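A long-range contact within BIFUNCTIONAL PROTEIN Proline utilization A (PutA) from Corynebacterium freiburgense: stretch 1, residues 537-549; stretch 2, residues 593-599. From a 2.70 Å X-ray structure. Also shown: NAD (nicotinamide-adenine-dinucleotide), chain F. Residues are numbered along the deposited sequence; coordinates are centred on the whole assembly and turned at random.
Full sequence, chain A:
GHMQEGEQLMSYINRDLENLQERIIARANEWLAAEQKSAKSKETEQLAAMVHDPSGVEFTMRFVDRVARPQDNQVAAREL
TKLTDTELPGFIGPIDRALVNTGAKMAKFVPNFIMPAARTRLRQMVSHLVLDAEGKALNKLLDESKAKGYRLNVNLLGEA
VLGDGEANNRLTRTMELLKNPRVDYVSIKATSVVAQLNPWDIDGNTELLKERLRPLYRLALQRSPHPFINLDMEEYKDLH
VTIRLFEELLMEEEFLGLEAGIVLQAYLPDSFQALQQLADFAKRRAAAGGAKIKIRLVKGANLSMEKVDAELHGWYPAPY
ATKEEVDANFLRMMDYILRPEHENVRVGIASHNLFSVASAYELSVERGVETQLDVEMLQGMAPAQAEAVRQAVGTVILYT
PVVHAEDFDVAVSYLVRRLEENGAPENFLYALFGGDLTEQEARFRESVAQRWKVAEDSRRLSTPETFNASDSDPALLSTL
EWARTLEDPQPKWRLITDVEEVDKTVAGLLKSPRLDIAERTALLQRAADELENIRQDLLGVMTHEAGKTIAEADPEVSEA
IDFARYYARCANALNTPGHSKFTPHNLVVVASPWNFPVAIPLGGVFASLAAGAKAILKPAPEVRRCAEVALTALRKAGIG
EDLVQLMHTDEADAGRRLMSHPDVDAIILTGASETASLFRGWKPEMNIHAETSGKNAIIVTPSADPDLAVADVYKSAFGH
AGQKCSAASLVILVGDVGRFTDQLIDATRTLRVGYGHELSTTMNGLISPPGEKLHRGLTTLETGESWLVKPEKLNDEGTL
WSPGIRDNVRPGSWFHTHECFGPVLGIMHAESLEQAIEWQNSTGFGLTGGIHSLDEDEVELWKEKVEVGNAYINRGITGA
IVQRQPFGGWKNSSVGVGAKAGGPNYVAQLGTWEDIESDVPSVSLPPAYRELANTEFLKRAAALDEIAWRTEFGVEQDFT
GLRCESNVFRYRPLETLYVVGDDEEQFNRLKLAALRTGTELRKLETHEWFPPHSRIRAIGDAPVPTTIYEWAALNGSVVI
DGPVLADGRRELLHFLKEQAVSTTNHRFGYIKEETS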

# COMPACT_ATOMS: atom_id res chain seq x y z
N ASP A 537 8.48 12.91 15.75
CA ASP A 537 7.87 12.88 17.07
C ASP A 537 6.59 12.03 17.07
O ASP A 537 6.34 11.28 18.02
N LEU A 538 5.77 12.15 16.02
CA LEU A 538 4.56 11.33 15.99
C LEU A 538 4.93 9.86 15.92
O LEU A 538 4.34 9.04 16.63
N LEU A 539 5.91 9.51 15.09
CA LEU A 539 6.35 8.11 15.01
C LEU A 539 6.83 7.61 16.37
O LEU A 539 6.51 6.49 16.79
N GLY A 540 7.61 8.43 17.08
CA GLY A 540 8.06 8.06 18.40
C GLY A 540 6.93 7.68 19.33
O GLY A 540 6.99 6.65 20.01
N VAL A 541 5.88 8.51 19.41
CA VAL A 541 4.81 8.20 20.36
C VAL A 541 3.92 7.08 19.85
O VAL A 541 3.39 6.28 20.64
N MET A 542 3.73 6.98 18.53
CA MET A 542 2.88 5.93 17.99
C MET A 542 3.50 4.56 18.13
O MET A 542 2.77 3.58 18.32
N THR A 543 4.83 4.45 18.05
CA THR A 543 5.48 3.14 18.14
C THR A 543 5.63 2.66 19.58
O THR A 543 5.77 1.45 19.80
N HIS A 544 5.54 3.56 20.56
CA HIS A 544 5.59 3.17 21.97
C HIS A 544 4.18 3.10 22.58
O HIS A 544 3.71 2.02 22.93
N GLU A 545 3.48 4.24 22.68
CA GLU A 545 2.19 4.24 23.36
C GLU A 545 1.17 3.41 22.60
O GLU A 545 0.44 2.61 23.20
N ALA A 546 1.09 3.59 21.28
CA ALA A 546 0.13 2.82 20.49
C ALA A 546 0.65 1.44 20.09
O ALA A 546 -0.15 0.57 19.76
N GLY A 547 1.96 1.20 20.14
CA GLY A 547 2.47 -0.12 19.81
C GLY A 547 2.48 -0.49 18.34
O GLY A 547 2.46 -1.68 18.02
N LYS A 548 2.46 0.49 17.44
CA LYS A 548 2.49 0.27 16.00
C LYS A 548 3.92 0.20 15.48
O LYS A 548 4.83 0.84 16.02
N THR A 549 4.13 -0.57 14.42
CA THR A 549 5.40 -0.51 13.71
C THR A 549 5.49 0.79 12.91
O THR A 549 4.49 1.46 12.67
N PRO A 593 -10.56 6.45 18.33
CA PRO A 593 -10.13 5.16 18.89
C PRO A 593 -8.63 5.11 19.12
O PRO A 593 -7.97 6.15 19.01
N TRP A 594 -8.09 3.91 19.41
CA TRP A 594 -6.66 3.75 19.69
C TRP A 594 -5.87 3.15 18.53
O TRP A 594 -4.68 3.41 18.44
N ASN A 595 -6.52 2.47 17.58
CA ASN A 595 -5.78 1.74 16.56
C ASN A 595 -5.17 2.67 15.51
O ASN A 595 -4.18 2.32 14.88
N PHE A 596 -5.79 3.82 15.29
CA PHE A 596 -5.26 4.87 14.42
C PHE A 596 -5.22 6.16 15.22
O PHE A 596 -6.01 7.08 14.96
N PRO A 597 -4.29 6.29 16.17
CA PRO A 597 -4.38 7.35 17.17
C PRO A 597 -3.92 8.73 16.73
O PRO A 597 -3.99 9.65 17.54
N VAL A 598 -3.54 8.96 15.48
CA VAL A 598 -3.21 10.30 15.03
C VAL A 598 -4.12 10.76 13.88
O VAL A 598 -4.70 11.84 13.93
N ALA A 599 -4.29 9.92 12.86
CA ALA A 599 -5.08 10.33 11.70
C ALA A 599 -6.57 10.43 12.01
O ALA A 599 -7.25 11.38 11.59

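Stretch 1 is the last part of a helix followed by a turn, and stretch 2 is an irregular segment that packs against one side of it. The contact is modest, burying 314 Å² over both sides. It is mostly apolar along the helix and becomes polar at K548.

D537 is out of reach of stretch 2. L538 is the first residue to make contact. Its CA-to-CB bond points toward stretch 2, and the side chain is in the m, t rotamer (chi1 -66°, chi2 174°). Its CD1 lies 4.0 Å from CG1 of V598, an ordinary van der Waals contact between two buried side chains.

L539 and G540 are out of reach, but their carbonyls serve the helix. L539 O accepts a hydrogen bond from OG1 of T543 at 2.8 Å, with T543 in the p rotamer. G540 O accepts one from ND1 of H544 at 2.7 Å, and the nearly straight N-H...O angle of 170° suits a strong bond. Both side chains fold back on their own helix; both are out of reach of stretch 2. V541 (p) points sideways; its nearest approach, V541 CG1 to V598 CG2, is 5.4 Å, too far for contact.

M542 lies one helical turn after L538 and also points toward stretch 2. Its chi angles are m, t, p (-66°, 164°, 83°). Chi1 and chi2 place the sulfur, with M542 SD 3.5 Å from V598 CG2. Chi3 places the methyl, with M542 CE 3.9 Å from V598 CG2. V598 (chi1 175°, t) packs against both residues, since V598 CG2 is also 4.3 Å from L538 CD2. It has the largest area covered by the opposite stretch, 71 Å².

E545 starts sideways in a t, t conformation, and its end comes nearer stretch 2 without reaching it. Both carboxylate oxygens are hydrogen-bonded elsewhere in the structure. A546 points toward stretch 2. Its CB packs 3.7 Å from CG of P597, whose ring is C-gamma endo. A546 CB is also 4.5 Å from W594 O, near the close approach of the two backbones.

G547 leaves helical geometry with positive phi, which favours glycine. The turn leads to K548, the polar centre of the contact. K548 points toward stretch 2 with chi angles m, t, p, t. Its chain passes P597, with CD 4.1 Å from CD of that proline. Its NZ then donates a hydrogen bond to the backbone O of N595 at 3.0 Å. The same NZ sits 4.2 Å from the centroid of the F596 ring, 33° off the ring normal, an off-centre cation-pi interaction. The CA-to-CB bonds of N595 (p) and F596 (m) both point away. N595 meets K548 through its backbone O, while the F596 ring still reaches K548 NZ.

T549 (p) is out of reach of stretch 2; its side chain caps the helix that follows. W594 (p) points sideways, and its ring lies beside the bound NAD: CD1 lies 3.3 Å from O2N of NAD, which is at the ring edge, near its plane.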

# COMPACT_ATOMS: atom_id res chain seq x y z
CB ASP A 537 7.58 14.31 17.55
CG ASP A 537 8.83 15.12 17.75
OD1 ASP A 537 9.51 14.88 18.77
OD2 ASP A 537 9.13 16.00 16.91
CB LEU A 538 3.63 11.72 14.83
CG LEU A 538 3.00 13.13 14.89
CD1 LEU A 538 2.22 13.44 13.62
CD2 LEU A 538 2.13 13.31 16.09
CB LEU A 539 7.43 7.97 13.94
CG LEU A 539 6.90 8.19 12.51
CD1 LEU A 539 7.98 8.04 11.46
CD2 LEU A 539 5.73 7.26 12.22
CB VAL A 541 3.98 9.44 20.73
CG1 VAL A 541 3.07 9.87 19.57
CG2 VAL A 541 3.19 9.16 22.02
CB MET A 542 2.57 6.20 16.53
CG MET A 542 1.74 7.42 16.36
SD MET A 542 1.71 8.07 14.69
CE MET A 542 0.45 7.06 13.93
CB THR A 543 6.85 3.14 17.43
OG1 THR A 543 7.66 4.23 17.89
CG2 THR A 543 6.69 3.28 15.91
CB HIS A 544 6.49 4.13 22.74
CG HIS A 544 7.92 4.05 22.30
ND1 HIS A 544 8.45 4.89 21.35
CD2 HIS A 544 8.90 3.19 22.64
CE1 HIS A 544 9.71 4.55 21.13
NE2 HIS A 544 10.01 3.53 21.91
CB GLU A 545 1.68 5.66 23.55
CG GLU A 545 0.50 5.72 24.51
CD GLU A 545 -0.18 7.06 24.55
OE1 GLU A 545 -0.54 7.53 25.65
OE2 GLU A 545 -0.33 7.66 23.47
CB ALA A 546 -0.27 3.60 19.24
CB LYS A 548 1.73 1.39 15.28
CG LYS A 548 0.37 1.67 15.91
CD LYS A 548 -0.51 2.60 15.09
CE LYS A 548 -0.79 2.02 13.72
NZ LYS A 548 -1.91 2.63 13.01
CB THR A 549 5.58 -1.69 12.77
OG1 THR A 549 4.60 -1.65 11.71
CG2 THR A 549 5.47 -3.02 13.53
CB PRO A 593 -10.55 4.16 17.81
CG PRO A 593 -10.35 4.97 16.52
CD PRO A 593 -10.58 6.43 16.86
CB TRP A 594 -6.44 2.88 20.93
CG TRP A 594 -7.23 1.64 20.91
CD1 TRP A 594 -8.37 1.41 21.58
CD2 TRP A 594 -6.96 0.44 20.17
NE1 TRP A 594 -8.85 0.15 21.31
CE2 TRP A 594 -7.99 -0.46 20.44
CE3 TRP A 594 -5.93 0.05 19.31
CZ2 TRP A 594 -8.06 -1.72 19.87
CZ3 TRP A 594 -5.99 -1.21 18.73
CH2 TRP A 594 -7.06 -2.09 19.02
CB ASN A 595 -6.68 0.70 15.90
CG ASN A 595 -7.82 1.32 15.13
OD1 ASN A 595 -8.16 2.49 15.34
ND2 ASN A 595 -8.41 0.57 14.20
CB PHE A 596 -6.10 5.04 13.17
CG PHE A 596 -5.94 3.93 12.19
CD1 PHE A 596 -4.91 3.96 11.26
CD2 PHE A 596 -6.81 2.84 12.19
CE1 PHE A 596 -4.74 2.95 10.35
CE2 PHE A 596 -6.66 1.82 11.28
CZ PHE A 596 -5.62 1.88 10.35
CB PRO A 597 -3.48 6.83 18.28
CG PRO A 597 -2.44 6.10 17.53
CD PRO A 597 -3.16 5.39 16.42
CB VAL A 598 -1.72 10.43 14.65
CG1 VAL A 598 -1.43 11.83 14.07
CG2 VAL A 598 -0.85 10.16 15.90
CB ALA A 599 -4.84 9.37 10.55
PA NAD F . -15.22 2.46 22.09
O1A NAD F . -16.29 2.27 20.96
O2A NAD F . -15.76 1.88 23.44
O5B NAD F . -14.96 3.99 22.32
C5B NAD F . -14.30 4.82 21.39
C4B NAD F . -14.23 6.25 21.92
O4B NAD F . -15.42 6.67 22.59
C3B NAD F . -13.07 6.44 22.84
O3B NAD F . -12.57 7.74 22.78
C2B NAD F . -13.75 6.14 24.11
O2B NAD F . -13.03 6.45 25.25
C1B NAD F . -15.03 6.89 23.94
N9A NAD F . -16.06 6.47 24.88
C8A NAD F . -16.64 5.22 24.98
N7A NAD F . -17.55 5.21 25.97
C5A NAD F . -17.61 6.48 26.57
C6A NAD F . -18.35 7.05 27.59
N6A NAD F . -19.33 6.31 28.35
N1A NAD F . -18.16 8.35 27.91
C2A NAD F . -17.26 9.11 27.25
N3A NAD F . -16.51 8.59 26.23
C4A NAD F . -16.67 7.30 25.87
O3 NAD F . -13.88 1.77 21.55
PN NAD F . -12.78 0.93 22.36
O1N NAD F . -13.13 0.63 23.81
O2N NAD F . -11.55 1.79 22.48
O5D NAD F . -12.55 -0.41 21.51
C5D NAD F . -13.67 -1.26 21.31
C4D NAD F . -13.73 -2.04 19.99
O4D NAD F . -13.81 -1.26 18.82
C3D NAD F . -12.61 -2.97 19.68
O3D NAD F . -12.49 -4.04 20.55
C2D NAD F . -13.10 -3.43 18.37
O2D NAD F . -13.84 -4.59 18.54
C1D NAD F . -13.89 -2.26 17.83